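Local atomic coordinates of amidohydrolase (Mycoplasma synoviae, PDB entry 3OVG), a protein that hydrolyses phosphorylated 1,4-lactones, D-xylono- and L-arabino-1,4-lactone 5-phosphate, and also carboxy 1,4-lactones, using two zinc ions per subunit. Residues H102-Y107 against R165-A170; I269-D274 against F317-N322. One frame throughout, in Å; residues are numbered along the deposited sequence.

How the interactions relate
Both contacts belong to one TIM barrel of the phosphotriesterase family and lie on opposite sides of the chain's centre, their own centres 27 Å apart and their nearest atoms about 8 Å apart. Each borders the two-zinc site differently, interaction 2 through a ligand, interaction 1 through neighbours of one. Interaction 2 packs helix 313-327 against strand 269-271; this packing lies away from the metal, and only the end of segment 269-274 reaches it, through the zinc ligand Asp274. Interaction 1 approaches the site from the second shell: helix 165-181 grips the loop after strand 94-97, and the side chain of Lys103 on that loop comes about 4 Å from that of the zinc ligand His188 and about 7 Å from a zinc ion.

Interaction 1. Residues H102-Y107 against R165-A170; sequences HKAKFY and RLELKA
Leu166 and Glu167, in the first turn of helix 165-181, meet Ala104 in the loop that follows strand 94-97 of the TIM barrel. Leu166 gives the looser apolar half: its CB lies 4.4 Å from CB of Ala104, the methyl that points at the helix. Glu167 gives the polar half. With CG anti to the carbonyl carbon (chi1 -59°) and the chain extended beyond it, the carboxylate reaches the amino end of the short 3-10 segment 104-106. CG of Glu167 passes 3.6 Å from CB of Ala104, while OE2 takes the backbone N-H of Ala104 on its anti lone pair, N to OE2 2.8 Å and nearly straight at 165°. CB of Lys103 also lies against Glu167 OE2, at 3.4 Å. The other oxygen, OE1, accepts from the backbone N of Gly159 and Asp164, so both oxygens are held by peptide N-H groups and the carboxylate ties the loop to strand 157-160 and to the residue just ahead of its own helix; such donors would be expected to favour the charged form. Lys103 turns its amino end to Gln190, and the ring of His102 meets His188, a zinc ligand, edge-to-face, which places the loop in the second shell of the metal site. A water completes the grip on the turn: it donates to Glu167 OE2 at 2.7 Å and accepts from Lys105 N at 3.1 Å.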
loop_
_atom_site.group_PDB
_atom_site.type_symbol
_atom_site.label_atom_id
_atom_site.label_comp_id
_atom_site.label_asym_id
_atom_site.label_seq_id
_atom_site.Cartn_x
_atom_site.Cartn_y
_atom_site.Cartn_z
ATOM N N HIS A 102 23.613 -12.209 3.099
ATOM C CA HIS A 102 22.362 -12.252 3.852
ATOM C C HIS A 102 21.411 -13.275 3.210
ATOM O O HIS A 102 21.820 -14.035 2.328
ATOM C CB HIS A 102 21.721 -10.882 3.854
ATOM C CG HIS A 102 21.142 -10.519 5.180
ATOM N ND1 HIS A 102 20.250 -11.333 5.845
ATOM C CD2 HIS A 102 21.340 -9.441 5.978
ATOM C CE1 HIS A 102 19.919 -10.771 6.995
ATOM N NE2 HIS A 102 20.564 -9.620 7.098
ATOM N N LYS A 103 20.155 -13.309 3.654
ATOM C CA LYS A 103 19.163 -14.182 3.037
ATOM C C LYS A 103 18.867 -13.716 1.618
ATOM O O LYS A 103 19.097 -12.528 1.269
ATOM C CB LYS A 103 17.847 -14.162 3.837
ATOM C CG LYS A 103 17.218 -12.788 3.950
ATOM C CD LYS A 103 16.070 -12.760 4.971
ATOM C CE LYS A 103 15.524 -11.353 5.123
ATOM N NZ LYS A 103 14.426 -11.239 6.130
ATOM N N ALA A 104 18.322 -14.642 0.833
ATOM C CA ALA A 104 18.107 -14.445 -0.606
ATOM C C ALA A 104 17.226 -13.250 -0.937
ATOM O O ALA A 104 17.357 -12.658 -2.009
ATOM C CB ALA A 104 17.499 -15.682 -1.211
ATOM N N LYS A 105 16.290 -12.936 -0.039
ATOM C CA LYS A 105 15.367 -11.832 -0.246
ATOM C C LYS A 105 16.110 -10.542 -0.551
ATOM O O LYS A 105 15.568 -9.669 -1.235
ATOM C CB LYS A 105 14.513 -11.589 1.015
ATOM C CG LYS A 105 13.364 -10.581 0.795
ATOM C CD LYS A 105 12.637 -10.212 2.131
ATOM C CE LYS A 105 11.397 -9.344 1.847
ATOM N NZ LYS A 105 10.351 -9.409 2.919
ATOM N N PHE A 106 17.322 -10.410 -0.012
ATOM C CA PHE A 106 18.127 -9.194 -0.184
ATOM C C PHE A 106 19.039 -9.189 -1.410
ATOM O O PHE A 106 19.870 -8.298 -1.548
ATOM C CB PHE A 106 18.954 -8.900 1.066
ATOM C CG PHE A 106 18.125 -8.578 2.263
ATOM C CD1 PHE A 106 16.958 -7.845 2.132
ATOM C CD2 PHE A 106 18.504 -8.999 3.522
ATOM C CE1 PHE A 106 16.183 -7.535 3.241
ATOM C CE2 PHE A 106 17.744 -8.685 4.635
ATOM C CZ PHE A 106 16.572 -7.950 4.495
ATOM N N TYR A 107 18.874 -10.174 -2.290
ATOM C CA TYR A 107 19.643 -10.240 -3.531
ATOM C C TYR A 107 18.734 -10.500 -4.736
ATOM O O TYR A 107 17.938 -11.439 -4.741
ATOM C CB TYR A 107 20.691 -11.361 -3.457
ATOM C CG TYR A 107 21.637 -11.158 -2.310
ATOM C CD1 TYR A 107 21.328 -11.661 -1.073
ATOM C CD2 TYR A 107 22.799 -10.410 -2.456
ATOM C CE1 TYR A 107 22.143 -11.467 -0.024
ATOM C CE2 TYR A 107 23.637 -10.189 -1.392
ATOM C CZ TYR A 107 23.297 -10.745 -0.171
ATOM O OH TYR A 107 24.078 -10.591 0.950
ATOM N N ARG A 165 17.306 -21.962 -3.022
ATOM C CA ARG A 165 18.485 -22.455 -3.721
ATOM C C ARG A 165 19.698 -21.536 -3.549
ATOM O O ARG A 165 20.804 -22.024 -3.358
ATOM C CB ARG A 165 18.186 -22.673 -5.199
ATOM C CG ARG A 165 17.695 -21.455 -5.929
ATOM C CD ARG A 165 17.297 -21.877 -7.345
ATOM N NE ARG A 165 18.434 -22.525 -8.011
ATOM C CZ ARG A 165 19.430 -21.851 -8.585
ATOM N NH1 ARG A 165 19.427 -20.529 -8.555
ATOM N NH2 ARG A 165 20.440 -22.493 -9.162
ATOM N N LEU A 166 19.475 -20.219 -3.593
ATOM C CA LEU A 166 20.572 -19.237 -3.469
ATOM C C LEU A 166 21.166 -19.163 -2.055
ATOM O O LEU A 166 22.325 -18.761 -1.860
ATOM C CB LEU A 166 20.128 -17.841 -3.945
ATOM C CG LEU A 166 20.522 -17.481 -5.391
ATOM C CD1 LEU A 166 20.775 -18.669 -6.331
ATOM C CD2 LEU A 166 19.655 -16.404 -6.043
ATOM N N GLU A 167 20.360 -19.537 -1.083
ATOM C CA GLU A 167 20.805 -19.645 0.295
ATOM C C GLU A 167 21.630 -20.929 0.533
ATOM O O GLU A 167 22.542 -20.941 1.360
ATOM C CB GLU A 167 19.579 -19.538 1.236
ATOM C CG GLU A 167 18.862 -18.199 1.008
ATOM C CD GLU A 167 17.511 -18.045 1.718
ATOM O OE1 GLU A 167 16.817 -19.052 2.015
ATOM O OE2 GLU A 167 17.133 -16.892 1.917
ATOM N N LEU A 168 21.288 -22.020 -0.147
ATOM C CA LEU A 168 22.119 -23.207 -0.036
ATOM C C LEU A 168 23.469 -22.907 -0.706
ATOM O O LEU A 168 24.495 -23.357 -0.258
ATOM C CB LEU A 168 21.436 -24.423 -0.665
ATOM C CG LEU A 168 22.154 -25.768 -0.487
ATOM C CD1 LEU A 168 22.365 -26.024 0.986
ATOM C CD2 LEU A 168 21.354 -26.925 -1.107
ATOM N N LYS A 169 23.451 -22.134 -1.786
ATOM C CA LYS A 169 24.684 -21.645 -2.416
ATOM C C LYS A 169 25.524 -20.813 -1.431
ATOM O O LYS A 169 26.738 -20.986 -1.321
ATOM C CB LYS A 169 24.352 -20.783 -3.644
ATOM C CG LYS A 169 25.584 -20.481 -4.506
ATOM C CD LYS A 169 25.172 -19.863 -5.854
ATOM C CE LYS A 169 26.400 -19.469 -6.644
ATOM N NZ LYS A 169 26.000 -18.730 -7.858
ATOM N N ALA A 170 24.866 -19.926 -0.690
ATOM C CA ALA A 170 25.595 -19.073 0.246
ATOM C C ALA A 170 26.083 -19.909 1.429
ATOM O O ALA A 170 27.166 -19.649 1.964
ATOM C CB ALA A 170 24.711 -17.905 0.723
HETATM O O HOH W 1 15.017 -15.170 1.750
#

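Interaction 2. Residues I269-D274 against F317-N322; sequences ITLSLD and FDILVN. With ZN (zinc ion), chain G.
Ile319 is turned with CG1 anti to its carbonyl carbon (chi1 -72°) and CG2 anti to its backbone N, which brings CG1 against Ile269 and CG2 against Leu271 of strand 269-271, the last strand of the TIM barrel. CG1 lies 3.9 Å from CG2 of Ile269. CG2 of Ile319 meets Leu271, whose own chi1 of -85° puts CG beside its backbone N and 3.6 Å from that methyl. Both pairs cross obliquely. The backbones come close as well: CA of Ile319 makes a C-H...O contact with O of Ile269 at 3.4 Å. A water takes the N-H of Leu271 (2.9 Å from N) and lies 2.7 Å from Ile319 O, one of several acceptors competing for its protons. CD2 of Leu320 also approaches CD1 of Leu271. The helix widens into a pi-type turn at 318-322, where the N-H groups of Val321 and Asn322 reach Phe317 O from opposite faces of its plane. Beyond the strand, Asp274 binds zinc through OD1 at 2.2 Å, sharing the metal with His26, His28, the carbamate of carboxylated Lys155 and two waters. Strand 269-271 closes the barrel between strands 236-239 and 22-25, with backbone hydrogen bonds pairing Thr270 with Leu237 and Phe239, and Leu271 with Cys25, while Leu303 of helix 296-309 touches Leu271 and Leu320 alike and Leu320 also packs on Ile22.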
loop_
_atom_site.group_PDB
_atom_site.type_symbol
_atom_site.label_atom_id
_atom_site.label_comp_id
_atom_site.label_asym_id
_atom_site.label_seq_id
_atom_site.Cartn_x
_atom_site.Cartn_y
_atom_site.Cartn_z
ATOM N N ILE A 269 25.490 -21.829 23.755
ATOM C CA ILE A 269 24.643 -20.660 23.769
ATOM C C ILE A 269 25.489 -19.392 23.775
ATOM O O ILE A 269 26.364 -19.217 24.631
ATOM C CB ILE A 269 23.778 -20.655 25.033
ATOM C CG1 ILE A 269 22.952 -21.942 25.113
ATOM C CG2 ILE A 269 22.891 -19.392 25.086
ATOM C CD1 ILE A 269 22.069 -22.023 26.370
ATOM N N THR A 270 25.217 -18.477 22.853
ATOM C CA THR A 270 25.790 -17.156 23.014
ATOM C C THR A 270 24.651 -16.143 23.048
ATOM O O THR A 270 23.478 -16.499 22.827
ATOM C CB THR A 270 26.798 -16.818 21.885
ATOM O OG1 THR A 270 26.150 -16.998 20.635
ATOM C CG2 THR A 270 28.013 -17.747 21.964
ATOM N N LEU A 271 24.983 -14.892 23.343
ATOM C CA LEU A 271 23.983 -13.828 23.470
ATOM C C LEU A 271 24.364 -12.652 22.558
ATOM O O LEU A 271 25.496 -12.556 22.101
ATOM C CB LEU A 271 23.878 -13.352 24.913
ATOM C CG LEU A 271 22.961 -14.131 25.874
ATOM C CD1 LEU A 271 22.928 -13.419 27.219
ATOM C CD2 LEU A 271 21.556 -14.198 25.269
ATOM N N SER A 272 23.402 -11.772 22.322
ATOM C CA SER A 272 23.519 -10.673 21.370
ATOM C C SER A 272 22.310 -9.770 21.582
ATOM O O SER A 272 21.328 -10.188 22.196
ATOM C CB SER A 272 23.513 -11.195 19.942
ATOM O OG SER A 272 22.262 -11.784 19.613
ATOM N N LEU A 273 22.388 -8.533 21.109
ATOM C CA LEU A 273 21.227 -7.650 21.109
ATOM C C LEU A 273 20.631 -7.549 19.671
ATOM O O LEU A 273 19.429 -7.285 19.487
ATOM C CB LEU A 273 21.589 -6.269 21.680
ATOM C CG LEU A 273 21.507 -6.170 23.208
ATOM C CD1 LEU A 273 20.408 -7.111 23.690
ATOM C CD2 LEU A 273 22.797 -6.512 23.887
ATOM N N ASP A 274 21.460 -7.808 18.658
ATOM C CA ASP A 274 21.027 -7.587 17.299
ATOM C C ASP A 274 20.288 -6.236 17.194
ATOM O O ASP A 274 19.138 -6.176 16.740
ATOM C CB ASP A 274 20.114 -8.736 16.818
ATOM C CG ASP A 274 19.740 -8.581 15.342
ATOM O OD1 ASP A 274 20.541 -7.978 14.631
ATOM O OD2 ASP A 274 18.665 -9.026 14.905
ATOM N N PHE A 317 28.740 -16.997 32.502
ATOM C CA PHE A 317 30.142 -16.826 32.102
ATOM C C PHE A 317 30.478 -17.557 30.789
ATOM O O PHE A 317 31.165 -16.998 29.924
ATOM C CB PHE A 317 31.140 -17.268 33.204
ATOM C CG PHE A 317 32.558 -16.790 32.956
ATOM C CD1 PHE A 317 32.925 -15.490 33.256
ATOM C CD2 PHE A 317 33.496 -17.622 32.383
ATOM C CE1 PHE A 317 34.227 -15.034 33.019
ATOM C CE2 PHE A 317 34.800 -17.176 32.121
ATOM C CZ PHE A 317 35.163 -15.876 32.455
ATOM N N ASP A 318 30.044 -18.809 30.679
ATOM C CA ASP A 318 30.206 -19.554 29.447
ATOM C C ASP A 318 29.516 -18.823 28.307
ATOM O O ASP A 318 30.108 -18.649 27.240
ATOM C CB ASP A 318 29.615 -20.954 29.554
ATOM C CG ASP A 318 30.473 -21.888 30.392
ATOM O OD1 ASP A 318 31.678 -21.621 30.575
ATOM O OD2 ASP A 318 29.931 -22.902 30.831
ATOM N N ILE A 319 28.282 -18.389 28.534
ATOM C CA ILE A 319 27.521 -17.709 27.488
ATOM C C ILE A 319 28.187 -16.424 26.944
ATOM O O ILE A 319 28.200 -16.179 25.740
ATOM C CB ILE A 319 26.102 -17.395 27.957
ATOM C CG1 ILE A 319 25.279 -18.680 28.043
ATOM C CG2 ILE A 319 25.453 -16.417 27.007
ATOM C CD1 ILE A 319 23.942 -18.507 28.796
ATOM N N LEU A 320 28.726 -15.601 27.835
ATOM C CA LEU A 320 29.291 -14.314 27.450
ATOM C C LEU A 320 30.779 -14.400 27.079
ATOM O O LEU A 320 31.251 -13.589 26.285
ATOM C CB LEU A 320 29.112 -13.271 28.578
ATOM C CG LEU A 320 27.678 -12.919 29.016
ATOM C CD1 LEU A 320 27.702 -12.068 30.253
ATOM C CD2 LEU A 320 26.943 -12.188 27.885
ATOM N N VAL A 321 31.517 -15.334 27.690
ATOM C CA VAL A 321 32.992 -15.332 27.600
ATOM C C VAL A 321 33.588 -16.595 27.011
ATOM O O VAL A 321 34.294 -16.534 26.010
ATOM C CB VAL A 321 33.633 -15.086 28.978
ATOM C CG1 VAL A 321 35.148 -14.983 28.861
ATOM C CG2 VAL A 321 33.072 -13.831 29.564
ATOM N N ASN A 322 33.307 -17.731 27.643
ATOM C CA ASN A 322 33.850 -19.021 27.211
ATOM C C ASN A 322 33.353 -19.551 25.850
ATOM O O ASN A 322 34.147 -20.030 25.026
ATOM C CB ASN A 322 33.687 -20.099 28.305
ATOM C CG ASN A 322 34.621 -19.872 29.500
ATOM O OD1 ASN A 322 35.722 -19.345 29.350
ATOM N ND2 ASN A 322 34.172 -20.258 30.692
HETATM ZN ZN ZN G . 21.265 -8.432 12.582
HETATM O O HOH W 2 27.705 -14.183 24.034
HETATM O O HOH W 3 19.093 -9.336 12.517
HETATM O O HOH W 4 19.820 -6.714 11.469
#